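MIP07328p (Drosophila melanogaster, PDB 6FKK) probably acts as a chemorepellent axon guidance cue that binds semaphorin receptors, this chain being its extracellular sema domain and the following plexin repeat (PSI domain). Local coordinates at residues Ala390-Val395 with Pro474-Ser479. Sequence-based numbering, arbitrary orientation.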
loop_
_atom_site.group_PDB
_atom_site.type_symbol
_atom_site.label_atom_id
_atom_site.label_comp_id
_atom_site.label_asym_id
_atom_site.label_seq_id
_atom_site.Cartn_x
_atom_site.Cartn_y
_atom_site.Cartn_z
ATOM N N ALA A 390 1.004 7.691 1.823
ATOM C CA ALA A 390 0.668 7.758 3.238
ATOM C C ALA A 390 -0.346 8.878 3.420
ATOM O O ALA A 390 -0.346 9.853 2.664
ATOM C CB ALA A 390 1.906 7.997 4.110
ATOM N N VAL A 391 -1.215 8.727 4.417
ATOM C CA VAL A 391 -2.337 9.637 4.620
ATOM C C VAL A 391 -2.396 10.062 6.080
ATOM O O VAL A 391 -2.275 9.226 6.983
ATOM C CB VAL A 391 -3.675 8.992 4.206
ATOM C CG1 VAL A 391 -4.828 9.951 4.457
ATOM C CG2 VAL A 391 -3.641 8.571 2.750
ATOM N N HIS A 392 -2.584 11.368 6.307
ATOM C CA HIS A 392 -2.985 11.900 7.604
ATOM C C HIS A 392 -4.469 12.223 7.518
ATOM O O HIS A 392 -4.840 13.268 6.960
ATOM C CB HIS A 392 -2.177 13.150 7.969
ATOM C CG HIS A 392 -2.480 13.696 9.333
ATOM N ND1 HIS A 392 -1.878 14.833 9.828
ATOM C CD2 HIS A 392 -3.318 13.261 10.305
ATOM C CE1 HIS A 392 -2.333 15.075 11.045
ATOM N NE2 HIS A 392 -3.208 14.137 11.357
ATOM N N PRO A 393 -5.351 11.376 8.036
ATOM C CA PRO A 393 -6.778 11.533 7.755
ATOM C C PRO A 393 -7.463 12.549 8.652
ATOM O O PRO A 393 -7.120 12.724 9.825
ATOM C CB PRO A 393 -7.335 10.128 8.007
ATOM C CG PRO A 393 -6.436 9.569 9.051
ATOM C CD PRO A 393 -5.063 10.134 8.773
ATOM N N GLN A 394 -8.449 13.229 8.062
ATOM C CA GLN A 394 -9.404 14.065 8.790
ATOM C C GLN A 394 -8.708 15.171 9.583
ATOM O O GLN A 394 -8.937 15.348 10.781
ATOM C CB GLN A 394 -10.294 13.211 9.693
ATOM C CG GLN A 394 -11.180 12.231 8.932
ATOM C CD GLN A 394 -12.118 12.922 7.955
ATOM O OE1 GLN A 394 -13.160 13.454 8.344
ATOM N NE2 GLN A 394 -11.750 12.919 6.678
ATOM N N VAL A 395 -7.855 15.925 8.898
ATOM C CA VAL A 395 -7.255 17.116 9.489
ATOM C C VAL A 395 -8.290 18.232 9.464
ATOM O O VAL A 395 -8.811 18.588 8.401
ATOM C CB VAL A 395 -5.980 17.520 8.739
ATOM C CG1 VAL A 395 -5.406 18.799 9.324
ATOM C CG2 VAL A 395 -4.959 16.397 8.800
ATOM N N PRO A 474 9.615 16.906 8.954
ATOM C CA PRO A 474 8.384 17.306 9.650
ATOM C C PRO A 474 7.133 16.957 8.852
ATOM O O PRO A 474 7.064 17.172 7.639
ATOM C CB PRO A 474 8.545 18.820 9.818
ATOM C CG PRO A 474 9.527 19.230 8.777
ATOM C CD PRO A 474 10.477 18.067 8.680
ATOM N N LEU A 475 6.135 16.423 9.556
ATOM C CA LEU A 475 4.866 16.088 8.917
ATOM C C LEU A 475 4.135 17.336 8.437
ATOM O O LEU A 475 3.443 17.294 7.414
ATOM C CB LEU A 475 3.987 15.294 9.884
ATOM C CG LEU A 475 2.685 14.706 9.340
ATOM C CD1 LEU A 475 2.966 13.514 8.437
ATOM C CD2 LEU A 475 1.759 14.318 10.480
ATOM N N HIS A 476 4.276 18.446 9.157
ATOM C CA HIS A 476 3.670 19.712 8.773
ATOM C C HIS A 476 4.639 20.832 9.112
ATOM O O HIS A 476 5.168 20.881 10.227
ATOM C CB HIS A 476 2.330 19.927 9.485
ATOM C CG HIS A 476 1.288 18.911 9.131
ATOM N ND1 HIS A 476 0.551 18.977 7.968
ATOM C CD2 HIS A 476 0.857 17.809 9.788
ATOM C CE1 HIS A 476 -0.290 17.958 7.924
ATOM N NE2 HIS A 476 -0.123 17.234 9.017
ATOM N N HIS A 477 4.869 21.727 8.150
ATOM C CA HIS A 477 5.887 22.762 8.274
ATOM C C HIS A 477 5.352 24.056 8.873
ATOM O O HIS A 477 5.834 25.139 8.511
ATOM C CB HIS A 477 6.518 23.041 6.907
ATOM C CG HIS A 477 6.927 21.807 6.164
ATOM N ND1 HIS A 477 8.140 21.186 6.362
ATOM C CD2 HIS A 477 6.285 21.087 5.214
ATOM C CE1 HIS A 477 8.227 20.132 5.570
ATOM N NE2 HIS A 477 7.115 20.049 4.863
ATOM N N CYS A 478 4.371 23.985 9.775
ATOM C CA CYS A 478 3.840 25.210 10.369
ATOM C C CYS A 478 4.911 25.927 11.182
ATOM O O CYS A 478 5.125 27.134 11.022
ATOM C CB CYS A 478 2.626 24.907 11.250
ATOM S SG CYS A 478 1.339 23.841 10.549
ATOM N N SER A 479 5.602 25.195 12.057
ATOM C CA SER A 479 6.601 25.805 12.927
ATOM C C SER A 479 7.890 26.151 12.198
ATOM O O SER A 479 8.779 26.755 12.808
ATOM C CB SER A 479 6.909 24.875 14.101
ATOM O OG SER A 479 7.405 23.629 13.646
#
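His392 and His476 meet rim to rim through one hydrogen bond, between His392 ND1 and His476 NE2, 3.1 Å apart. Each nitrogen lies at the edge of the other ring, near its plane, and the ring planes are turned 51° apart. Histidine suits both places, since an imidazole nitrogen can serve as donor or acceptor. With CG anti to its backbone N (chi1 -176°), His392 extends its ring from the strand to the loop. Val395 CG2 sits over one face of this ring, 3.5 Å above its plane, while the aliphatic Leu475 brings CD2 within 3.7 Å of His392 ND1, its side chain crossing at about a right angle. The tight part is therefore small and centred on His392 ND1; beyond it the segments diverge to partly exposed Gln394 on one side and exposed, poorly ordered Ser479 on the other. Were His392 replaced by alanine, His476 NE2 would probably lose this partner and a gap would open beside Leu475 CD2. The other ring nitrogen of His476, ND1, is hydrogen-bonded to Asp492, whose carboxylate may polarise the imidazole. The contact ties the first, edge strand (386-396) of a four-stranded antiparallel propeller blade to the loop between strand 469-474 and helix 484-489, where His476 packs on Tyr407 of strand 402-410 and Leu475 on Ile455 of strand 452-456.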